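Local coordinates for PTS system, nitrogen regulatory IIA protein (Neisseria meningitidis, PDB 2A0J), which probably takes part in phosphoryl transfer through phosphohistidine as a IIA component of the phosphotransferase system, with a role in nitrogen regulation, at residues K23-E28 with V87-P92; T57-G62 with K119-F124; V97-I102 with E131-V136. One frame throughout, in Å; residues are numbered along the deposited sequence.

How the contacts relate
From the N terminus, helix 22-33 comes first, and contact 1 closes a long loop by joining it to the loop at 87-92, which leads into strand 97-106. Contact 2 opens inside that long loop, at 57-62, and closes beyond it on helix 110-124, so contacts 1 and 2 cross. Contact 3 starts on strand 97-106 once contact 1 has closed, and crosses contact 2 by running on to helix 127-135. Phe89 of contact 1 packs on Thr57 and Val97, while Gly62 and Phe124 of contact 2 meet Ser98, Leu99 and Leu133 of contact 3. Together they tie helices 22-33, 110-124 and 127-135 to the mixed sheet.

Contact 1. Residues K23-E28 with V87-P92; sequences KRLFEE and VGFDAP
Leu25 holds its CG opposite the backbone N (chi1 -174°), which carries its isopropyl end, and CD2 with it, to Phe89, and Phe89 answers with a chi1 of -139°, away from the staggered values, that swings its ring back to the helix. This is interior packing of the mixed alpha/beta fold of the type-2 EIIA family: a helix meets the loop between strands 86-87 and 97-106. Leu25 CD2 lies in the plane of the Phe89 ring, at its edge, 3.6 Å from Phe89 CE1, and the two side chains run nearly perpendicular. Phe26, one residue further along the helix, also crosses Phe89 at about a right angle. All three side chains are buried and meet through apolar atoms; the two segments together bury 140 Å². Around them, Phe26 takes part in an edge-to-face pair with Phe49 of helix 41-52. Lys22 makes a cation-pi contact with the Phe89 ring and, with Ser56 OG, hydrogen-bonds to Phe89 O, so the loop is held by its backbone as well as by its ring. Within the contact, the edge of the Phe26 ring receives Phe89 CZ near its plane, with Phe26 CE1 3.8 Å from Phe89 CZ.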
ATOM      1  N   LYS A  23     -10.196   1.299  -8.890  1.00 22.50           N
ATOM      2  CA  LYS A  23     -11.235   0.472  -8.290  1.00 27.18           C
ATOM      3  C   LYS A  23     -10.742  -0.973  -8.353  1.00 27.65           C
ATOM      4  O   LYS A  23     -10.857  -1.733  -7.385  1.00 21.54           O
ATOM      5  CB  LYS A  23     -12.529   0.630  -9.096  1.00 21.72           C
ATOM      6  CG  LYS A  23     -13.637  -0.354  -8.780  1.00 21.76           C
ATOM      7  CD  LYS A  23     -14.624   0.221  -7.782  1.00 45.14           C
ATOM      8  CE  LYS A  23     -15.829  -0.693  -7.613  1.00 52.50           C
ATOM      9  NZ  LYS A  23     -16.570  -0.881  -8.893  1.00 62.71           N
ATOM     10  N   ARG A  24     -10.169  -1.329  -9.498  1.00 26.23           N
ATOM     11  CA  ARG A  24      -9.646  -2.670  -9.735  1.00 26.16           C
ATOM     12  C   ARG A  24      -8.499  -2.935  -8.766  1.00 28.38           C
ATOM     13  O   ARG A  24      -8.456  -3.966  -8.095  1.00 30.79           O
ATOM     14  CB  ARG A  24      -9.150  -2.773 -11.181  1.00 28.29           C
ATOM     15  CG  ARG A  24      -9.134  -4.177 -11.771  1.00 45.71           C
ATOM     16  CD  ARG A  24      -8.255  -5.126 -10.976  1.00 64.01           C
ATOM     17  NE  ARG A  24      -9.034  -6.219 -10.399  1.00 82.22           N
ATOM     18  CZ  ARG A  24      -9.587  -7.201 -11.104  1.00 90.65           C
ATOM     19  NH1 ARG A  24      -9.445  -7.238 -12.424  1.00 87.05           N
ATOM     20  NH2 ARG A  24     -10.293  -8.142 -10.490  1.00 98.93           N
ATOM     21  N   LEU A  25      -7.572  -1.988  -8.701  1.00 22.69           N
ATOM     22  CA  LEU A  25      -6.422  -2.081  -7.820  1.00 18.40           C
ATOM     23  C   LEU A  25      -6.871  -2.319  -6.366  1.00 21.76           C
ATOM     24  O   LEU A  25      -6.289  -3.137  -5.643  1.00 11.06           O
ATOM     25  CB  LEU A  25      -5.616  -0.782  -7.930  1.00 18.35           C
ATOM     26  CG  LEU A  25      -4.271  -0.622  -7.220  1.00 27.22           C
ATOM     27  CD1 LEU A  25      -3.282  -1.660  -7.717  1.00 28.90           C
ATOM     28  CD2 LEU A  25      -3.737   0.779  -7.486  1.00 32.75           C
ATOM     29  N   PHE A  26      -7.910  -1.604  -5.940  1.00 17.65           N
ATOM     30  CA  PHE A  26      -8.412  -1.750  -4.575  1.00 22.98           C
ATOM     31  C   PHE A  26      -9.081  -3.105  -4.345  1.00 22.50           C
ATOM     32  O   PHE A  26      -9.019  -3.656  -3.245  1.00 17.24           O
ATOM     33  CB  PHE A  26      -9.384  -0.609  -4.229  1.00 22.99           C
ATOM     34  CG  PHE A  26      -8.711   0.616  -3.652  1.00 18.32           C
ATOM     35  CD1 PHE A  26      -7.807   1.355  -4.404  1.00 22.24           C
ATOM     36  CD2 PHE A  26      -8.981   1.027  -2.353  1.00 30.03           C
ATOM     37  CE1 PHE A  26      -7.182   2.484  -3.868  1.00 18.36           C
ATOM     38  CE2 PHE A  26      -8.360   2.154  -1.809  1.00 22.09           C
ATOM     39  CZ  PHE A  26      -7.462   2.881  -2.566  1.00 15.31           C
ATOM     40  N   GLU A  27      -9.726  -3.644  -5.372  1.00 24.58           N
ATOM     41  CA  GLU A  27     -10.365  -4.948  -5.227  1.00 29.01           C
ATOM     42  C   GLU A  27      -9.305  -6.015  -5.009  1.00 23.21           C
ATOM     43  O   GLU A  27      -9.445  -6.869  -4.139  1.00 25.47           O
ATOM     44  CB  GLU A  27     -11.200  -5.281  -6.460  1.00 38.16           C
ATOM     45  CG  GLU A  27     -12.528  -4.547  -6.501  1.00 47.31           C
ATOM     46  CD  GLU A  27     -13.321  -4.849  -7.751  1.00 55.85           C
ATOM     47  OE1 GLU A  27     -14.479  -4.394  -7.837  1.00 77.12           O
ATOM     48  OE2 GLU A  27     -12.787  -5.535  -8.649  1.00 47.89           O
ATOM     49  N   GLU A  28      -8.237  -5.949  -5.794  1.00 22.33           N
ATOM     50  CA  GLU A  28      -7.145  -6.899  -5.676  1.00 25.21           C
ATOM     51  C   GLU A  28      -6.470  -6.805  -4.302  1.00 25.65           C
ATOM     52  O   GLU A  28      -5.948  -7.799  -3.789  1.00 21.78           O
ATOM     53  CB  GLU A  28      -6.115  -6.644  -6.778  1.00 34.70           C
ATOM     54  CG  GLU A  28      -5.836  -7.865  -7.645  1.00 56.34           C
ATOM     55  CD  GLU A  28      -5.275  -9.031  -6.852  1.00 59.02           C
ATOM     56  OE1 GLU A  28      -4.135  -8.928  -6.352  1.00 57.09           O
ATOM     57  OE2 GLU A  28      -5.979 -10.054  -6.727  1.00 66.62           O
ATOM     58  N   VAL A  87      -1.320   4.040 -13.081  1.00 26.36           N
ATOM     59  CA  VAL A  87      -2.765   4.102 -12.872  1.00 16.70           C
ATOM     60  C   VAL A  87      -3.200   5.473 -12.375  1.00 12.18           C
ATOM     61  O   VAL A  87      -2.579   6.033 -11.471  1.00 15.38           O
ATOM     62  CB  VAL A  87      -3.217   3.024 -11.845  1.00 21.70           C
ATOM     63  CG1 VAL A  87      -4.609   3.333 -11.312  1.00 21.63           C
ATOM     64  CG2 VAL A  87      -3.208   1.658 -12.500  1.00 14.64           C
ATOM     65  N   GLY A  88      -4.255   6.012 -12.984  1.00 15.97           N
ATOM     66  CA  GLY A  88      -4.777   7.311 -12.578  1.00 18.03           C
ATOM     67  C   GLY A  88      -5.239   7.181 -11.144  1.00 15.20           C
ATOM     68  O   GLY A  88      -6.204   6.477 -10.864  1.00 14.61           O
ATOM     69  N   PHE A  89      -4.544   7.855 -10.236  1.00 11.97           N
ATOM     70  CA  PHE A  89      -4.845   7.770  -8.813  1.00 14.87           C
ATOM     71  C   PHE A  89      -5.430   9.047  -8.230  1.00 19.29           C
ATOM     72  O   PHE A  89      -5.582   9.154  -7.012  1.00 25.55           O
ATOM     73  CB  PHE A  89      -3.564   7.433  -8.047  1.00 11.41           C
ATOM     74  CG  PHE A  89      -3.754   6.432  -6.950  1.00  8.72           C
ATOM     75  CD1 PHE A  89      -3.879   5.075  -7.242  1.00 20.56           C
ATOM     76  CD2 PHE A  89      -3.810   6.841  -5.616  1.00 19.15           C
ATOM     77  CE1 PHE A  89      -4.059   4.135  -6.216  1.00 24.19           C
ATOM     78  CE2 PHE A  89      -3.993   5.913  -4.581  1.00 18.60           C
ATOM     79  CZ  PHE A  89      -4.116   4.561  -4.880  1.00  7.58           C
ATOM     80  N   ASP A  90      -5.749  10.015  -9.082  1.00 13.20           N
ATOM     81  CA  ASP A  90      -6.302  11.275  -8.609  1.00 13.09           C
ATOM     82  C   ASP A  90      -5.294  11.920  -7.653  1.00 20.22           C
ATOM     83  O   ASP A  90      -5.662  12.675  -6.755  1.00 16.80           O
ATOM     84  CB  ASP A  90      -7.639  11.031  -7.895  1.00 19.87           C
ATOM     85  CG  ASP A  90      -8.593  10.151  -8.713  1.00 36.42           C
ATOM     86  OD1 ASP A  90      -8.474   8.905  -8.654  1.00 39.81           O
ATOM     87  OD2 ASP A  90      -9.455  10.706  -9.431  1.00 36.28           O
ATOM     88  N   ALA A  91      -4.017  11.610  -7.871  1.00 18.31           N
ATOM     89  CA  ALA A  91      -2.914  12.119  -7.057  1.00 19.17           C
ATOM     90  C   ALA A  91      -2.843  13.644  -6.946  1.00 23.03           C
ATOM     91  O   ALA A  91      -3.376  14.368  -7.790  1.00 21.34           O
ATOM     92  CB  ALA A  91      -1.596  11.587  -7.597  1.00 15.79           C
ATOM     93  N   PRO A  92      -2.158  14.147  -5.900  1.00 24.22           N
ATOM     94  CA  PRO A  92      -1.976  15.577  -5.619  1.00 22.25           C
ATOM     95  C   PRO A  92      -1.221  16.378  -6.685  1.00 18.49           C
ATOM     96  O   PRO A  92      -1.345  17.603  -6.734  1.00 23.29           O
ATOM     97  CB  PRO A  92      -1.236  15.578  -4.276  1.00 23.52           C
ATOM     98  CG  PRO A  92      -1.665  14.313  -3.644  1.00 30.59           C
ATOM     99  CD  PRO A  92      -1.611  13.340  -4.795  1.00 20.54           C
TER

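Contact 2. Residues T57-G62 with K119-F124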
ATOM      1  N   THR A  57      -4.801   9.116  -1.547  1.00 16.00           N
ATOM      2  CA  THR A  57      -3.719   8.790  -0.636  1.00 13.01           C
ATOM      3  C   THR A  57      -2.415   8.795  -1.403  1.00  8.48           C
ATOM      4  O   THR A  57      -1.412   8.269  -0.939  1.00 13.88           O
ATOM      5  CB  THR A  57      -3.936   7.415   0.037  1.00 16.40           C
ATOM      6  OG1 THR A  57      -4.349   6.448  -0.942  1.00 20.21           O
ATOM      7  CG2 THR A  57      -5.003   7.532   1.109  1.00 18.74           C
ATOM      8  N   GLY A  58      -2.450   9.397  -2.590  1.00 15.81           N
ATOM      9  CA  GLY A  58      -1.261   9.513  -3.412  1.00 13.11           C
ATOM     10  C   GLY A  58      -0.357  10.568  -2.798  1.00 15.77           C
ATOM     11  O   GLY A  58      -0.822  11.635  -2.397  1.00 14.28           O
ATOM     12  N   LEU A  59       0.934  10.272  -2.714  1.00 19.44           N
ATOM     13  CA  LEU A  59       1.895  11.202  -2.126  1.00 19.00           C
ATOM     14  C   LEU A  59       2.529  12.091  -3.180  1.00 20.43           C
ATOM     15  O   LEU A  59       3.222  13.054  -2.859  1.00 18.80           O
ATOM     16  CB  LEU A  59       2.998  10.427  -1.402  1.00 21.37           C
ATOM     17  CG  LEU A  59       2.598   9.540  -0.221  1.00 16.86           C
ATOM     18  CD1 LEU A  59       3.803   8.728   0.220  1.00 17.89           C
ATOM     19  CD2 LEU A  59       2.079  10.399   0.920  1.00 18.76           C
ATOM     20  N   GLY A  60       2.278  11.764  -4.442  1.00 18.48           N
ATOM     21  CA  GLY A  60       2.859  12.523  -5.530  1.00 10.50           C
ATOM     22  C   GLY A  60       4.033  11.729  -6.087  1.00 19.82           C
ATOM     23  O   GLY A  60       4.672  10.967  -5.354  1.00 22.54           O
ATOM     24  N   GLN A  61       4.295  11.878  -7.382  1.00 12.07           N
ATOM     25  CA  GLN A  61       5.401  11.201  -8.039  1.00 14.69           C
ATOM     26  C   GLN A  61       5.264   9.684  -8.208  1.00 14.85           C
ATOM     27  O   GLN A  61       6.212   8.934  -7.964  1.00 13.27           O
ATOM     28  CB  GLN A  61       6.695  11.527  -7.298  1.00 17.85           C
ATOM     29  CG  GLN A  61       7.043  13.002  -7.309  1.00 30.16           C
ATOM     30  CD  GLN A  61       7.927  13.398  -6.138  1.00 60.84           C
ATOM     31  OE1 GLN A  61       8.512  14.481  -6.127  1.00 72.13           O
ATOM     32  NE2 GLN A  61       8.016  12.524  -5.138  1.00 65.91           N
ATOM     33  N   GLY A  62       4.085   9.243  -8.638  1.00 18.81           N
ATOM     34  CA  GLY A  62       3.842   7.827  -8.875  1.00 12.13           C
ATOM     35  C   GLY A  62       3.714   6.929  -7.656  1.00 20.52           C
ATOM     36  O   GLY A  62       3.633   5.705  -7.794  1.00 23.43           O
ATOM     37  N   LYS A 119       7.317   7.189   8.138  1.00 22.61           N
ATOM     38  CA  LYS A 119       8.612   6.698   7.695  1.00 25.72           C
ATOM     39  C   LYS A 119       8.553   6.322   6.234  1.00 15.13           C
ATOM     40  O   LYS A 119       9.420   6.707   5.465  1.00 25.31           O
ATOM     41  CB  LYS A 119       9.055   5.498   8.531  1.00 39.89           C
ATOM     42  CG  LYS A 119       9.662   5.887   9.866  1.00 48.37           C
ATOM     43  CD  LYS A 119      10.882   6.763   9.648  1.00 67.30           C
ATOM     44  CE  LYS A 119      11.527   7.168  10.960  1.00 75.03           C
ATOM     45  NZ  LYS A 119      12.684   8.079  10.729  1.00 71.51           N
ATOM     46  N   LEU A 120       7.522   5.581   5.847  1.00 13.25           N
ATOM     47  CA  LEU A 120       7.377   5.167   4.459  1.00 22.55           C
ATOM     48  C   LEU A 120       7.387   6.368   3.516  1.00 24.12           C
ATOM     49  O   LEU A 120       8.110   6.369   2.526  1.00 24.71           O
ATOM     50  CB  LEU A 120       6.087   4.355   4.278  1.00 23.96           C
ATOM     51  CG  LEU A 120       6.079   2.957   4.912  1.00 36.09           C
ATOM     52  CD1 LEU A 120       4.653   2.415   4.982  1.00 27.41           C
ATOM     53  CD2 LEU A 120       6.987   2.026   4.109  1.00 22.35           C
ATOM     54  N   ALA A 121       6.591   7.388   3.830  1.00 25.29           N
ATOM     55  CA  ALA A 121       6.519   8.589   3.001  1.00 23.69           C
ATOM     56  C   ALA A 121       7.908   9.171   2.814  1.00 27.20           C
ATOM     57  O   ALA A 121       8.234   9.705   1.748  1.00 22.60           O
ATOM     58  CB  ALA A 121       5.609   9.624   3.649  1.00 18.87           C
ATOM     59  N   GLY A 122       8.718   9.069   3.867  1.00 30.39           N
ATOM     60  CA  GLY A 122      10.075   9.579   3.825  1.00 22.66           C
ATOM     61  C   GLY A 122      10.867   8.880   2.742  1.00 29.16           C
ATOM     62  O   GLY A 122      11.509   9.533   1.911  1.00 29.03           O
ATOM     63  N   LYS A 123      10.814   7.549   2.742  1.00 19.59           N
ATOM     64  CA  LYS A 123      11.531   6.765   1.749  1.00 18.63           C
ATOM     65  C   LYS A 123      11.088   7.109   0.339  1.00 23.52           C
ATOM     66  O   LYS A 123      11.918   7.261  -0.564  1.00 26.26           O
ATOM     67  CB  LYS A 123      11.319   5.268   1.978  1.00 16.59           C
ATOM     68  CG  LYS A 123      11.952   4.719   3.231  1.00 12.21           C
ATOM     69  CD  LYS A 123      11.893   3.203   3.234  1.00 24.32           C
ATOM     70  CE  LYS A 123      12.728   2.601   4.365  1.00 37.94           C
ATOM     71  NZ  LYS A 123      14.185   2.880   4.216  1.00 31.87           N
ATOM     72  N   PHE A 124       9.775   7.233   0.161  1.00 25.50           N
ATOM     73  CA  PHE A 124       9.187   7.538  -1.139  1.00 28.76           C
ATOM     74  C   PHE A 124       9.468   8.947  -1.659  1.00 33.16           C
ATOM     75  O   PHE A 124       9.314   9.217  -2.855  1.00 36.27           O
ATOM     76  CB  PHE A 124       7.674   7.295  -1.100  1.00 22.01           C
ATOM     77  CG  PHE A 124       7.297   5.863  -0.832  1.00 21.89           C
ATOM     78  CD1 PHE A 124       8.023   4.820  -1.398  1.00 24.13           C
ATOM     79  CD2 PHE A 124       6.207   5.557  -0.026  1.00 25.91           C
ATOM     80  CE1 PHE A 124       7.669   3.487  -1.165  1.00 27.69           C
ATOM     81  CE2 PHE A 124       5.842   4.225   0.215  1.00 28.58           C
ATOM     82  CZ  PHE A 124       6.574   3.190  -0.356  1.00 24.56           C
TER
HETATM   83  O   HOH W   1       6.425  10.910  -3.038  1.00 17.25           O
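Leu59 reaches from the loop before strand 63-70 to Ala121 and Phe124 on the last turns of helix 110-124. Its CB already points to the helix, CG follows beside the backbone N (chi1 -62°), and CD1 extends the chain outward, anti to CA at a chi2 of 172°. That one methyl does the touching. Leu59 CD1 lies 3.9 Å from Ala121 CA, with Ala121 CB about as near. Leu59 CD1 also reaches the Phe124 ring at the edge, close to the ring plane, 4.0 Å from Phe124 CD2. The methyl thus rests against two residues three apart on the helix. A second link is polar and indirect: water 1 donates a hydrogen bond of 2.9 Å to Gly60 O and a weak, longer one of 3.4 Å to Phe124 O, bridging the loop to the helix. Phe124 O has a further donor in Arg130 NH1, from helix 127-135. Leu59 also packs on Ile65 and Phe124 on Val63, both of strand 63-70, while Phe124 touches Leu133; in this alpha/beta EIIA fold, a loop leading into an edge strand thus packs on the C-terminal end of a helix, where strand 63-70, helix 110-124 and helix 127-135 converge.

Contact 3. Residues V97-I102 with E131-V136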
ATOM      1  N   VAL A  97       0.062   6.637 -10.741  1.00 18.64           N
ATOM      2  CA  VAL A  97       0.949   5.916  -9.820  1.00 19.56           C
ATOM      3  C   VAL A  97       1.298   4.480 -10.218  1.00 18.30           C
ATOM      4  O   VAL A  97       0.475   3.757 -10.791  1.00 16.64           O
ATOM      5  CB  VAL A  97       0.349   5.881  -8.393  1.00 15.26           C
ATOM      6  CG1 VAL A  97      -0.147   7.266  -8.005  1.00  5.43           C
ATOM      7  CG2 VAL A  97      -0.766   4.859  -8.325  1.00 12.52           C
ATOM      8  N   SER A  98       2.520   4.065  -9.889  1.00  9.97           N
ATOM      9  CA  SER A  98       2.977   2.712 -10.211  1.00 10.76           C
ATOM     10  C   SER A  98       3.467   1.963  -8.978  1.00 13.61           C
ATOM     11  O   SER A  98       3.715   0.756  -9.025  1.00 16.31           O
ATOM     12  CB  SER A  98       4.099   2.760 -11.258  1.00  3.72           C
ATOM     13  OG  SER A  98       3.603   3.139 -12.535  1.00 10.96           O
ATOM     14  N   LEU A  99       3.614   2.686  -7.875  1.00 15.74           N
ATOM     15  CA  LEU A  99       4.070   2.084  -6.630  1.00 13.73           C
ATOM     16  C   LEU A  99       3.020   2.270  -5.538  1.00 12.00           C
ATOM     17  O   LEU A  99       2.786   3.383  -5.069  1.00 15.88           O
ATOM     18  CB  LEU A  99       5.407   2.700  -6.222  1.00  5.22           C
ATOM     19  CG  LEU A  99       6.494   2.499  -7.286  1.00 14.78           C
ATOM     20  CD1 LEU A  99       7.850   2.927  -6.744  1.00 28.01           C
ATOM     21  CD2 LEU A  99       6.533   1.040  -7.706  1.00  3.60           C
ATOM     22  N   ILE A 100       2.388   1.171  -5.139  1.00 14.15           N
ATOM     23  CA  ILE A 100       1.338   1.229  -4.126  1.00 22.79           C
ATOM     24  C   ILE A 100       1.603   0.402  -2.859  1.00 22.40           C
ATOM     25  O   ILE A 100       1.788  -0.814  -2.923  1.00 20.55           O
ATOM     26  CB  ILE A 100      -0.045   0.772  -4.721  1.00 21.21           C
ATOM     27  CG1 ILE A 100      -0.350   1.524  -6.024  1.00 13.56           C
ATOM     28  CG2 ILE A 100      -1.167   1.033  -3.718  1.00  5.20           C
ATOM     29  CD1 ILE A 100       0.344   0.968  -7.250  1.00 11.32           C
ATOM     30  N   PHE A 101       1.624   1.071  -1.707  1.00 17.66           N
ATOM     31  CA  PHE A 101       1.810   0.384  -0.432  1.00 16.14           C
ATOM     32  C   PHE A 101       0.491   0.491   0.358  1.00 14.17           C
ATOM     33  O   PHE A 101       0.050   1.591   0.695  1.00  5.93           O
ATOM     34  CB  PHE A 101       2.969   1.006   0.364  1.00 12.20           C
ATOM     35  CG  PHE A 101       3.388   0.187   1.560  1.00 13.55           C
ATOM     36  CD1 PHE A 101       2.554   0.069   2.673  1.00 32.39           C
ATOM     37  CD2 PHE A 101       4.591  -0.512   1.551  1.00 12.15           C
ATOM     38  CE1 PHE A 101       2.908  -0.739   3.758  1.00 23.97           C
ATOM     39  CE2 PHE A 101       4.959  -1.326   2.633  1.00 17.07           C
ATOM     40  CZ  PHE A 101       4.114  -1.439   3.736  1.00 22.12           C
ATOM     41  N   ILE A 102      -0.144  -0.649   0.634  1.00 15.07           N
ATOM     42  CA  ILE A 102      -1.410  -0.659   1.371  1.00 14.35           C
ATOM     43  C   ILE A 102      -1.190  -1.087   2.809  1.00  9.81           C
ATOM     44  O   ILE A 102      -0.427  -2.007   3.074  1.00 16.24           O
ATOM     45  CB  ILE A 102      -2.445  -1.632   0.760  1.00 15.09           C
ATOM     46  CG1 ILE A 102      -2.524  -1.453  -0.758  1.00 15.54           C
ATOM     47  CG2 ILE A 102      -3.807  -1.390   1.390  1.00 19.08           C
ATOM     48  CD1 ILE A 102      -1.416  -2.173  -1.528  1.00 16.89           C
ATOM     49  N   GLU A 131      13.242   5.144  -7.877  1.00 27.33           N
ATOM     50  CA  GLU A 131      13.856   4.617  -9.088  1.00 28.47           C
ATOM     51  C   GLU A 131      14.228   3.148  -8.926  1.00 23.84           C
ATOM     52  O   GLU A 131      14.067   2.364  -9.858  1.00 20.89           O
ATOM     53  CB  GLU A 131      15.092   5.439  -9.459  1.00 41.02           C
ATOM     54  CG  GLU A 131      14.764   6.737 -10.178  1.00 53.16           C
ATOM     55  CD  GLU A 131      15.989   7.584 -10.453  1.00 69.82           C
ATOM     56  OE1 GLU A 131      15.879   8.547 -11.241  1.00 73.65           O
ATOM     57  OE2 GLU A 131      17.056   7.292  -9.875  1.00 81.89           O
ATOM     58  N   SER A 132      14.721   2.779  -7.743  1.00 17.38           N
ATOM     59  CA  SER A 132      15.092   1.394  -7.466  1.00 17.84           C
ATOM     60  C   SER A 132      13.852   0.505  -7.444  1.00 21.30           C
ATOM     61  O   SER A 132      13.834  -0.563  -8.063  1.00 16.94           O
ATOM     62  CB  SER A 132      15.812   1.284  -6.120  1.00 15.79           C
ATOM     63  OG  SER A 132      17.124   1.795  -6.206  1.00 18.05           O
ATOM     64  N   LEU A 133      12.821   0.954  -6.727  1.00 20.30           N
ATOM     65  CA  LEU A 133      11.568   0.213  -6.618  1.00 19.07           C
ATOM     66  C   LEU A 133      10.933  -0.013  -7.984  1.00 25.06           C
ATOM     67  O   LEU A 133      10.115  -0.920  -8.150  1.00 26.84           O
ATOM     68  CB  LEU A 133      10.588   0.944  -5.687  1.00  7.15           C
ATOM     69  CG  LEU A 133      10.964   0.870  -4.199  1.00 11.20           C
ATOM     70  CD1 LEU A 133      10.195   1.896  -3.406  1.00  8.16           C
ATOM     71  CD2 LEU A 133      10.693  -0.529  -3.667  1.00 16.29           C
ATOM     72  N   MET A 134      11.313   0.804  -8.963  1.00 16.27           N
ATOM     73  CA  MET A 134      10.783   0.663 -10.312  1.00 13.69           C
ATOM     74  C   MET A 134      11.608  -0.280 -11.195  1.00 12.63           C
ATOM     75  O   MET A 134      11.134  -0.691 -12.256  1.00 13.24           O
ATOM     76  CB  MET A 134      10.694   2.029 -11.015  1.00 22.62           C
ATOM     77  CG  MET A 134       9.566   2.930 -10.539  1.00 25.91           C
ATOM     78  SD  MET A 134       7.925   2.196 -10.675  1.00 24.48           S
ATOM     79  CE  MET A 134       7.607   2.376 -12.391  1.00 19.32           C
ATOM     80  N   THR A 135      12.825  -0.627 -10.777  1.00  7.45           N
ATOM     81  CA  THR A 135      13.662  -1.503 -11.604  1.00 23.61           C
ATOM     82  C   THR A 135      14.043  -2.875 -11.045  1.00 24.19           C
ATOM     83  O   THR A 135      14.199  -3.824 -11.813  1.00 26.42           O
ATOM     84  CB  THR A 135      14.972  -0.787 -12.045  1.00 27.37           C
ATOM     85  OG1 THR A 135      15.756  -0.440 -10.894  1.00 29.31           O
ATOM     86  CG2 THR A 135      14.642   0.476 -12.839  1.00 24.03           C
ATOM     87  N   VAL A 136      14.188  -2.987  -9.727  1.00 23.37           N
ATOM     88  CA  VAL A 136      14.562  -4.260  -9.113  1.00 24.27           C
ATOM     89  C   VAL A 136      13.706  -5.414  -9.632  1.00 27.09           C
ATOM     90  O   VAL A 136      12.508  -5.261  -9.857  1.00 29.27           O
ATOM     91  CB  VAL A 136      14.484  -4.184  -7.571  1.00 25.80           C
ATOM     92  CG1 VAL A 136      15.482  -3.157  -7.070  1.00 25.77           C
ATOM     93  CG2 VAL A 136      13.073  -3.823  -7.123  1.00 24.93           C
TER
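Leu99 points at Leu133 and Met134, its side chain running obliquely to both. CD1 comes nearest the Leu133 side chain, with Leu99 CD1 3.5 Å from Leu133 CB, at the root of that side chain. CD2 comes nearest the sulfur, and Leu99 CD2 is 3.5 Å from Met134 SD. The sulfur also comes within 3.7 Å of the branch point, measured from Met134 SD to Leu99 CG, so it lies alongside the end of the leucine. Met134 manages this although its CB does not head for the strand: the chain is folded twice, at chi2 (-57°) and chi3 (-78°), which brings SD and CE back over Leu99 and Ser98. Its terminal methyl then lies beside the serine, with Met134 CE 3.7 Å from Ser98 CB. Met134 is the exposed member of the cluster, and Ser98, Leu99 and Leu133 are buried. Arg82 of strand 77-83 donates to Leu133 O and Val136 O, adding polar bonds from the sheet to this part of the chain. Ser98 stands where strand 97-106 bends, with Gly62 O accepting from both Ser98 N and Leu99 N. Such apolar packing of a helix against a central strand is characteristic of a layered alpha/beta fold, here that of the type-2 EIIA domain.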